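PDB 2NTP: pectinesterase A from Erwinia chrysanthemi, which hydrolyses the methyl esters of pectin's galacturonate units, releasing methanol, a reaction thought to begin the maceration and soft-rotting of plant tissue. Local coordinates for residues S204-A209 with H275-D280; G31-V36 with I50-L55; G161-S166 with G181-N186. All blocks are in the same frame, centred on the assembly; numbering follows the deposited sequence.

All three contacts follow one another along the chain; none nests in or crosses another. Contact 2 comes first, closing a short loop of 13 residues, mostly strand, where 31-36 meets 50-55 and the large parallel sheet takes up its strands 35-39 and 55-59. Contact 3 closes a loop of 14 residues, one turn of the helix, farther along the same sheet, with strands 162-166 and 182-186 side by side. Contact 1 spans 65 residues and joins 204-209 to 275-280 in another sheet, at the substrate cleft. Contacts 1 and 2 lie on opposite sides of the chain's centre, their own centres about 36 Å apart, so the series runs along the parallel beta-helix.

Contact 1 (S204-A209 with H275-D280). With ADA (alpha-D-galactopyranuronic acid), chain C.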
loop_
_atom_site.group_PDB
_atom_site.type_symbol
_atom_site.label_atom_id
_atom_site.label_comp_id
_atom_site.label_asym_id
_atom_site.label_seq_id
_atom_site.Cartn_x
_atom_site.Cartn_y
_atom_site.Cartn_z
ATOM N N SER A 204 7.080 -14.608 8.254
ATOM C CA SER A 204 6.548 -13.411 8.912
ATOM C C SER A 204 5.687 -12.542 7.994
ATOM O O SER A 204 4.750 -11.897 8.456
ATOM C CB SER A 204 7.680 -12.571 9.518
ATOM O OG SER A 204 8.102 -13.099 10.766
ATOM N N GLY A 205 6.005 -12.507 6.701
ATOM C CA GLY A 205 5.179 -11.732 5.774
ATOM C C GLY A 205 5.640 -11.712 4.337
ATOM O O GLY A 205 6.530 -12.472 3.948
ATOM N N TYR A 206 5.006 -10.841 3.554
ATOM C CA TYR A 206 5.258 -10.707 2.115
ATOM C C TYR A 206 5.128 -9.231 1.777
ATOM O O TYR A 206 4.135 -8.586 2.132
ATOM C CB TYR A 206 4.245 -11.526 1.291
ATOM C CG TYR A 206 3.959 -12.890 1.882
ATOM C CD1 TYR A 206 2.952 -13.052 2.835
ATOM C CD2 TYR A 206 4.718 -14.007 1.526
ATOM C CE1 TYR A 206 2.698 -14.291 3.411
ATOM C CE2 TYR A 206 4.466 -15.263 2.099
ATOM C CZ TYR A 206 3.446 -15.386 3.038
ATOM O OH TYR A 206 3.172 -16.597 3.632
ATOM N N LEU A 207 6.129 -8.688 1.099
ATOM C CA LEU A 207 6.119 -7.264 0.756
ATOM C C LEU A 207 4.960 -6.936 -0.170
ATOM O O LEU A 207 4.279 -5.928 0.004
ATOM C CB LEU A 207 7.425 -6.848 0.076
ATOM C CG LEU A 207 8.596 -6.432 0.967
ATOM C CD1 LEU A 207 9.077 -7.563 1.852
ATOM C CD2 LEU A 207 9.731 -5.912 0.099
ATOM N N THR A 208 4.747 -7.791 -1.165
ATOM C CA THR A 208 3.744 -7.505 -2.183
ATOM C C THR A 208 2.801 -8.670 -2.423
ATOM O O THR A 208 3.164 -9.828 -2.236
ATOM C CB THR A 208 4.378 -7.088 -3.531
ATOM O OG1 THR A 208 5.062 -8.204 -4.123
ATOM C CG2 THR A 208 5.361 -5.928 -3.337
ATOM N N ALA A 209 1.586 -8.336 -2.842
ATOM C CA ALA A 209 0.622 -9.333 -3.298
ATOM C C ALA A 209 -0.129 -8.733 -4.482
ATOM O O ALA A 209 -1.260 -8.258 -4.335
ATOM C CB ALA A 209 -0.332 -9.734 -2.175
ATOM N N HIS A 275 16.494 -10.661 5.535
ATOM C CA HIS A 275 15.166 -11.150 5.922
ATOM C C HIS A 275 14.411 -11.710 4.704
ATOM O O HIS A 275 13.488 -12.516 4.846
ATOM C CB HIS A 275 14.359 -10.068 6.665
ATOM C CG HIS A 275 14.042 -8.854 5.843
ATOM N ND1 HIS A 275 15.009 -7.988 5.372
ATOM C CD2 HIS A 275 12.854 -8.344 5.438
ATOM C CE1 HIS A 275 14.431 -7.010 4.700
ATOM N NE2 HIS A 275 13.123 -7.204 4.723
ATOM N N ILE A 276 14.839 -11.306 3.512
ATOM C CA ILE A 276 14.231 -11.747 2.256
ATOM C C ILE A 276 14.719 -13.145 1.862
ATOM O O ILE A 276 15.933 -13.389 1.796
ATOM C CB ILE A 276 14.545 -10.745 1.101
ATOM C CG1 ILE A 276 13.944 -9.355 1.377
ATOM C CG2 ILE A 276 14.073 -11.301 -0.253
ATOM C CD1 ILE A 276 12.418 -9.333 1.611
ATOM N N TYR A 277 13.776 -14.051 1.593
ATOM C CA TYR A 277 14.111 -15.402 1.114
ATOM C C TYR A 277 13.852 -15.613 -0.381
ATOM O O TYR A 277 14.376 -16.564 -0.977
ATOM C CB TYR A 277 13.410 -16.492 1.945
ATOM C CG TYR A 277 11.895 -16.443 1.927
ATOM C CD1 TYR A 277 11.166 -16.904 0.826
ATOM C CD2 TYR A 277 11.188 -15.951 3.022
ATOM C CE1 TYR A 277 9.767 -16.854 0.816
ATOM C CE2 TYR A 277 9.790 -15.902 3.021
ATOM C CZ TYR A 277 9.093 -16.354 1.918
ATOM O OH TYR A 277 7.718 -16.301 1.921
ATOM N N GLY A 278 13.046 -14.735 -0.981
ATOM C CA GLY A 278 12.634 -14.877 -2.381
ATOM C C GLY A 278 11.138 -14.697 -2.540
ATOM O O GLY A 278 10.520 -13.931 -1.802
ATOM N N TRP A 279 10.557 -15.400 -3.509
ATOM C CA TRP A 279 9.128 -15.296 -3.801
ATOM C C TRP A 279 8.358 -16.443 -3.142
ATOM O O TRP A 279 8.960 -17.389 -2.629
ATOM C CB TRP A 279 8.901 -15.318 -5.317
ATOM C CG TRP A 279 9.655 -14.258 -6.077
ATOM C CD1 TRP A 279 10.830 -14.418 -6.762
ATOM C CD2 TRP A 279 9.284 -12.882 -6.236
ATOM N NE1 TRP A 279 11.211 -13.227 -7.335
ATOM C CE2 TRP A 279 10.283 -12.267 -7.026
ATOM C CE3 TRP A 279 8.204 -12.107 -5.788
ATOM C CZ2 TRP A 279 10.234 -10.911 -7.381
ATOM C CZ3 TRP A 279 8.149 -10.764 -6.141
ATOM C CH2 TRP A 279 9.163 -10.176 -6.931
ATOM N N ASP A 280 7.027 -16.370 -3.160
ATOM C CA ASP A 280 6.218 -17.434 -2.562
ATOM C C ASP A 280 4.912 -17.664 -3.317
ATOM O O ASP A 280 4.546 -16.885 -4.204
ATOM C CB ASP A 280 5.930 -17.136 -1.082
ATOM C CG ASP A 280 5.959 -18.390 -0.207
ATOM O OD1 ASP A 280 5.555 -19.481 -0.672
ATOM O OD2 ASP A 280 6.383 -18.279 0.961
HETATM C C1 ADA C . -0.853 -19.695 7.514
HETATM C C2 ADA C . -0.490 -19.095 6.149
HETATM C C3 ADA C . 0.537 -17.973 6.309
HETATM C C4 ADA C . 0.030 -16.923 7.298
HETATM C C5 ADA C . -0.379 -17.570 8.631
HETATM C C6 ADA C . -1.006 -16.549 9.543
HETATM O O1 ADA C . 0.258 -20.421 8.066
HETATM O O2 ADA C . 0.013 -20.109 5.269
HETATM O O3 ADA C . 0.819 -17.361 5.045
HETATM O O4 ADA C . -1.063 -16.188 6.722
HETATM O O5 ADA C . -1.290 -18.669 8.425
HETATM O O6B ADA C . -2.251 -16.405 9.528
HETATM O O6A ADA C . -0.258 -15.872 10.287
HETATM O O HOH W 1 4.271 -18.801 2.699
#
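CG of Tyr206 stands anti to the carbonyl carbon (chi1 -42°), whereas Tyr277 takes the crowded position between backbone N and carbonyl carbon (chi1 61°), and these two settings bring the phenols together at an oblique crossing. The touch is made by the hydroxyl of Tyr277, whose OH lies 3.4 Å from Tyr206 CE2. That hydroxyl donates to Asp280, with Tyr277 OH to Asp280 OD2 at 2.6 Å on the anti lone pair of the carboxylate oxygen. The carboxylate plane is turned 71° from the Tyr206 ring, and OD2 comes to the ring's edge. A water bridges the remaining gap, 2.6 Å from Tyr206 OH and donating to Asp280 OD2 at 2.8 Å, so two donors grip OD2 and probably favour its charged form. In the right-handed parallel beta-helix of pectinesterases, strand 239-242 runs between the strand of 204-209, broken at Leu207, and the weakly bonded strand 276-278. Above lies the substrate cleft: Tyr206, a substrate-binding residue, has its OH 2.8 Å from O3 of the bound galacturonic acid, a hydrogen bond in which either oxygen could donate. Arg195 also binds this sugar, and the Tyr206 side chain touches Arg243 and the nucleophile Asp175. At the corner Leu207 CD1 meets Ile276 CD1 at 3.8 Å, the two side chains crossing at about a right angle; both also touch Val227. Further on, Trp279 turns a ring edge to Thr208, with CZ3 4.5 Å from OG1, an oxygen hydrogen-bonded to Leu241 and Thr265.

Contact 2 (G31-V36 with I50-L55)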
loop_
_atom_site.group_PDB
_atom_site.type_symbol
_atom_site.label_atom_id
_atom_site.label_comp_id
_atom_site.label_asym_id
_atom_site.label_seq_id
_atom_site.Cartn_x
_atom_site.Cartn_y
_atom_site.Cartn_z
ATOM N N GLY A 31 -16.005 20.956 -8.482
ATOM C CA GLY A 31 -15.286 21.066 -9.749
ATOM C C GLY A 31 -13.913 20.419 -9.732
ATOM O O GLY A 31 -13.653 19.502 -8.943
ATOM N N SER A 32 -13.030 20.904 -10.602
ATOM C CA SER A 32 -11.744 20.244 -10.838
ATOM C C SER A 32 -10.540 21.180 -10.953
ATOM O O SER A 32 -9.461 20.760 -11.393
ATOM C CB SER A 32 -11.839 19.356 -12.077
ATOM O OG SER A 32 -12.296 20.098 -13.199
ATOM N N THR A 33 -10.725 22.440 -10.560
ATOM C CA THR A 33 -9.614 23.368 -10.361
ATOM C C THR A 33 -8.754 22.857 -9.203
ATOM O O THR A 33 -9.282 22.221 -8.284
ATOM C CB THR A 33 -10.110 24.806 -10.055
ATOM O OG1 THR A 33 -11.135 24.762 -9.053
ATOM C CG2 THR A 33 -10.668 25.458 -11.312
ATOM N N PRO A 34 -7.430 23.110 -9.246
ATOM C CA PRO A 34 -6.578 22.639 -8.146
ATOM C C PRO A 34 -6.994 23.208 -6.787
ATOM O O PRO A 34 -7.322 24.394 -6.678
ATOM C CB PRO A 34 -5.178 23.132 -8.535
ATOM C CG PRO A 34 -5.397 24.186 -9.560
ATOM C CD PRO A 34 -6.652 23.820 -10.278
ATOM N N PHE A 35 -7.009 22.348 -5.772
ATOM C CA PHE A 35 -7.286 22.770 -4.401
ATOM C C PHE A 35 -6.205 22.198 -3.498
ATOM O O PHE A 35 -6.049 20.976 -3.409
ATOM C CB PHE A 35 -8.674 22.296 -3.960
ATOM C CG PHE A 35 -9.196 22.995 -2.733
ATOM C CD1 PHE A 35 -9.824 24.235 -2.841
ATOM C CD2 PHE A 35 -9.063 22.420 -1.471
ATOM C CE1 PHE A 35 -10.312 24.892 -1.715
ATOM C CE2 PHE A 35 -9.548 23.074 -0.335
ATOM C CZ PHE A 35 -10.172 24.313 -0.461
ATOM N N VAL A 36 -5.461 23.087 -2.847
ATOM C CA VAL A 36 -4.275 22.716 -2.076
ATOM C C VAL A 36 -4.468 23.040 -0.598
ATOM O O VAL A 36 -4.764 24.183 -0.233
ATOM C CB VAL A 36 -3.007 23.427 -2.611
ATOM C CG1 VAL A 36 -1.744 22.861 -1.968
ATOM C CG2 VAL A 36 -2.938 23.321 -4.138
ATOM N N ILE A 50 -11.645 10.639 -0.621
ATOM C CA ILE A 50 -11.404 11.725 -1.567
ATOM C C ILE A 50 -12.147 11.456 -2.867
ATOM O O ILE A 50 -11.848 10.491 -3.567
ATOM C CB ILE A 50 -9.885 11.896 -1.860
ATOM C CG1 ILE A 50 -9.080 12.122 -0.568
ATOM C CG2 ILE A 50 -9.649 12.986 -2.911
ATOM C CD1 ILE A 50 -9.641 13.154 0.383
ATOM N N THR A 51 -13.113 12.314 -3.187
ATOM C CA THR A 51 -13.925 12.144 -4.390
ATOM C C THR A 51 -13.804 13.337 -5.328
ATOM O O THR A 51 -14.359 13.322 -6.428
ATOM C CB THR A 51 -15.419 11.924 -4.054
ATOM O OG1 THR A 51 -15.902 13.031 -3.285
ATOM C CG2 THR A 51 -15.608 10.623 -3.273
ATOM N N ARG A 52 -13.092 14.366 -4.884
ATOM C CA ARG A 52 -12.866 15.549 -5.698
ATOM C C ARG A 52 -11.553 15.436 -6.459
ATOM O O ARG A 52 -10.495 15.192 -5.871
ATOM C CB ARG A 52 -12.860 16.812 -4.846
ATOM C CG ARG A 52 -12.979 18.088 -5.673
ATOM C CD ARG A 52 -12.595 19.292 -4.856
ATOM N NE ARG A 52 -12.745 20.541 -5.601
ATOM C CZ ARG A 52 -11.844 21.026 -6.453
ATOM N NH1 ARG A 52 -10.717 20.365 -6.701
ATOM N NH2 ARG A 52 -12.072 22.180 -7.066
ATOM N N ASN A 53 -11.642 15.627 -7.772
ATOM C CA ASN A 53 -10.470 15.640 -8.642
ATOM C C ASN A 53 -9.559 16.826 -8.346
ATOM O O ASN A 53 -10.033 17.893 -7.944
ATOM C CB ASN A 53 -10.899 15.686 -10.112
ATOM C CG ASN A 53 -11.604 14.413 -10.567
ATOM O OD1 ASN A 53 -11.374 13.323 -10.038
ATOM N ND2 ASN A 53 -12.462 14.548 -11.571
ATOM N N ASN A 54 -8.253 16.633 -8.553
ATOM C CA ASN A 54 -7.269 17.716 -8.452
ATOM C C ASN A 54 -7.147 18.288 -7.034
ATOM O O ASN A 54 -6.950 19.494 -6.845
ATOM C CB ASN A 54 -7.610 18.819 -9.473
ATOM C CG ASN A 54 -6.382 19.516 -10.044
ATOM O OD1 ASN A 54 -5.243 19.273 -9.636
ATOM N ND2 ASN A 54 -6.620 20.404 -11.004
ATOM N N LEU A 55 -7.290 17.411 -6.039
ATOM C CA LEU A 55 -7.107 17.780 -4.634
ATOM C C LEU A 55 -5.707 17.401 -4.185
ATOM O O LEU A 55 -5.202 16.336 -4.562
ATOM C CB LEU A 55 -8.148 17.099 -3.740
ATOM C CG LEU A 55 -7.959 17.319 -2.231
ATOM C CD1 LEU A 55 -8.308 18.754 -1.831
ATOM C CD2 LEU A 55 -8.753 16.316 -1.428
HETATM O O HOH W 2 -14.065 16.738 -9.077
HETATM O O HOH W 3 -13.844 24.148 -8.031
#
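Arg52 drives the tight half of this contact. Its CG lies anti to the backbone N and the chain stays extended to NE, which carries the guanidinium across to the turn at 31-34. There it grips one carbonyl end-on with two nitrogens: Arg52 NH1 reaches Thr33 O at 2.8 Å and 151°, and Arg52 NH2 meets Thr33 O at 3.0 Å and a more bent 139°, both nearly in the guanidinium plane. The flat group is sandwiched as well. Gly31 O sits over its centre, 3.4 Å from Arg52 CZ, and Phe35 CB packs on the opposite face toward the rim, 3.9 Å from Arg52 NH1. NE is held by Pro29 O, so the rotation of the group is well fixed. Asn54, in the left-handed backbone region, adds a second clamp: its ND2 donates to Ser32 O at 2.9 Å, in the amide plane but above the plane of the accepting carbonyl, while OD1 is taken by His56. The solvent side is looser. Ser32 and Thr33 set off away from 50-55, while the Pro34 ring runs alongside the Asn54 amide. Waters fill in, one joining Gly31 O to Asn53 N, another bonded to Thr33 OG1 and, weakly, to Arg52 NH2. Inward, Phe35 N bonds Asn54 O at 3.0 Å, and Phe35 pairs with Leu55 in a parallel bridge; Leu55 CD1 comes to the edge of the Phe35 ring, 3.8 Å from Phe35 CD2. Strands 35-39 and 55-59 thus start side by side near one end of the beta-helix, with Ile25 of helix 21-26 against Leu55, and Asn5 and Ala28 against Phe35.

Contact 3 (G161-S166 with G181-N186); sequences GRSFFS and GTALFN
Phe165 and Phe185 form the apolar centre, pointing the same way from neighbouring strands with CG anti to the carbonyl carbon in each. Their rings are near parallel, 13° apart, but slid so that they barely overlap: centroids are 4.8 Å apart, and Phe185 CE2 lies over the face of Phe165, 3.4 Å from its CD1. Leu156 touches both, and Phe165 also stacks on Phe144. One step back on this face, Ser163 OG presses on Ala183 CB at 3.3 Å. On the other face Phe164 and Leu184, each with CG anti to the backbone N, lie alongside one another, Phe164 CD1 to Leu184 CD2 at 3.7 Å, beneath helix 330-334. Between the faces, five backbone hydrogen bonds hold the strands in parallel register, the straightest being Leu184 N to Ser163 O at 3.0 Å and 172°. Polar groups gather toward the ends. A water sits 2.7 Å from Ser166 OG and donates to Asn186 OD1 at 2.8 Å, while Asn186 ND2 turns to Thr223 and Asn224. At the other end Arg162, bent at chi2 and chi3, leads away to salt bridges with Asp336 and Asp140, and Thr182 OG1 bonds Tyr218. Equivalent residues stacked at the same height in successive turns, with aromatic rings filed along the inside, are the mark of the parallel beta-helix.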
loop_
_atom_site.group_PDB
_atom_site.type_symbol
_atom_site.label_atom_id
_atom_site.label_comp_id
_atom_site.label_asym_id
_atom_site.label_seq_id
_atom_site.Cartn_x
_atom_site.Cartn_y
_atom_site.Cartn_z
ATOM N N GLY A 161 -5.914 2.590 -11.557
ATOM C CA GLY A 161 -4.987 3.245 -12.471
ATOM C C GLY A 161 -3.559 3.347 -11.971
ATOM O O GLY A 161 -3.042 2.422 -11.336
ATOM N N ARG A 162 -2.933 4.485 -12.255
ATOM C CA ARG A 162 -1.518 4.695 -11.963
ATOM C C ARG A 162 -1.312 5.492 -10.688
ATOM O O ARG A 162 -1.978 6.496 -10.450
ATOM C CB ARG A 162 -0.823 5.408 -13.127
ATOM C CG ARG A 162 -1.159 4.828 -14.485
ATOM C CD ARG A 162 -2.101 5.761 -15.239
ATOM N NE ARG A 162 -1.354 6.507 -16.227
ATOM C CZ ARG A 162 -1.818 7.513 -16.962
ATOM N NH1 ARG A 162 -3.064 7.967 -16.833
ATOM N NH2 ARG A 162 -1.002 8.076 -17.832
ATOM N N SER A 163 -0.381 5.025 -9.865
ATOM C CA SER A 163 0.033 5.762 -8.680
ATOM C C SER A 163 1.553 5.803 -8.646
ATOM O O SER A 163 2.216 4.894 -9.145
ATOM C CB SER A 163 -0.499 5.093 -7.419
ATOM O OG SER A 163 -0.114 3.736 -7.404
ATOM N N PHE A 164 2.095 6.859 -8.055
ATOM C CA PHE A 164 3.546 7.019 -7.964
ATOM C C PHE A 164 3.908 7.411 -6.543
ATOM O O PHE A 164 3.325 8.342 -5.981
ATOM C CB PHE A 164 4.031 8.070 -8.975
ATOM C CG PHE A 164 5.521 8.329 -8.934
ATOM C CD1 PHE A 164 6.437 7.287 -9.061
ATOM C CD2 PHE A 164 6.002 9.627 -8.796
ATOM C CE1 PHE A 164 7.817 7.532 -9.028
ATOM C CE2 PHE A 164 7.379 9.887 -8.771
ATOM C CZ PHE A 164 8.285 8.837 -8.884
ATOM N N PHE A 165 4.843 6.663 -5.963
ATOM C CA PHE A 165 5.312 6.873 -4.600
ATOM C C PHE A 165 6.795 7.187 -4.649
ATOM O O PHE A 165 7.581 6.419 -5.200
ATOM C CB PHE A 165 5.057 5.624 -3.754
ATOM C CG PHE A 165 3.602 5.275 -3.624
ATOM C CD1 PHE A 165 2.945 4.576 -4.640
ATOM C CD2 PHE A 165 2.887 5.643 -2.488
ATOM C CE1 PHE A 165 1.596 4.260 -4.529
ATOM C CE2 PHE A 165 1.536 5.325 -2.362
ATOM C CZ PHE A 165 0.889 4.637 -3.388
ATOM N N SER A 166 7.163 8.324 -4.072
ATOM C CA SER A 166 8.520 8.844 -4.194
ATOM C C SER A 166 9.031 9.298 -2.836
ATOM O O SER A 166 8.313 9.981 -2.103
ATOM C CB SER A 166 8.518 10.015 -5.181
ATOM O OG SER A 166 9.766 10.687 -5.216
ATOM N N GLY A 181 -3.393 -2.284 -9.300
ATOM C CA GLY A 181 -3.010 -1.000 -9.891
ATOM C C GLY A 181 -1.639 -1.019 -10.541
ATOM O O GLY A 181 -0.865 -1.977 -10.386
ATOM N N THR A 182 -1.354 0.029 -11.305
ATOM C CA THR A 182 -0.006 0.276 -11.784
ATOM C C THR A 182 0.601 1.226 -10.759
ATOM O O THR A 182 0.232 2.397 -10.694
ATOM C CB THR A 182 -0.008 0.917 -13.186
ATOM O OG1 THR A 182 -0.626 0.018 -14.124
ATOM C CG2 THR A 182 1.411 1.221 -13.641
ATOM N N ALA A 183 1.502 0.702 -9.935
ATOM C CA ALA A 183 2.061 1.476 -8.840
ATOM C C ALA A 183 3.576 1.444 -8.915
ATOM O O ALA A 183 4.192 0.373 -8.848
ATOM C CB ALA A 183 1.571 0.935 -7.491
ATOM N N LEU A 184 4.163 2.625 -9.080
ATOM C CA LEU A 184 5.607 2.786 -9.200
ATOM C C LEU A 184 6.151 3.398 -7.916
ATOM O O LEU A 184 5.609 4.390 -7.415
ATOM C CB LEU A 184 5.946 3.683 -10.403
ATOM C CG LEU A 184 7.415 4.047 -10.660
ATOM C CD1 LEU A 184 8.251 2.802 -11.006
ATOM C CD2 LEU A 184 7.519 5.078 -11.775
ATOM N N PHE A 185 7.220 2.798 -7.394
ATOM C CA PHE A 185 7.833 3.236 -6.146
ATOM C C PHE A 185 9.283 3.574 -6.439
ATOM O O PHE A 185 10.021 2.734 -6.965
ATOM C CB PHE A 185 7.757 2.124 -5.087
ATOM C CG PHE A 185 6.357 1.657 -4.797
ATOM C CD1 PHE A 185 5.732 0.707 -5.612
ATOM C CD2 PHE A 185 5.654 2.176 -3.713
ATOM C CE1 PHE A 185 4.432 0.290 -5.347
ATOM C CE2 PHE A 185 4.357 1.763 -3.440
ATOM C CZ PHE A 185 3.742 0.822 -4.258
ATOM N N ASN A 186 9.687 4.799 -6.121
ATOM C CA ASN A 186 11.077 5.202 -6.312
ATOM C C ASN A 186 11.686 5.816 -5.061
ATOM O O ASN A 186 11.091 6.699 -4.438
ATOM C CB ASN A 186 11.227 6.159 -7.495
ATOM C CG ASN A 186 12.689 6.473 -7.800
ATOM O OD1 ASN A 186 13.166 7.577 -7.539
ATOM N ND2 ASN A 186 13.411 5.486 -8.302
HETATM O O HOH W 4 11.731 9.844 -6.824
#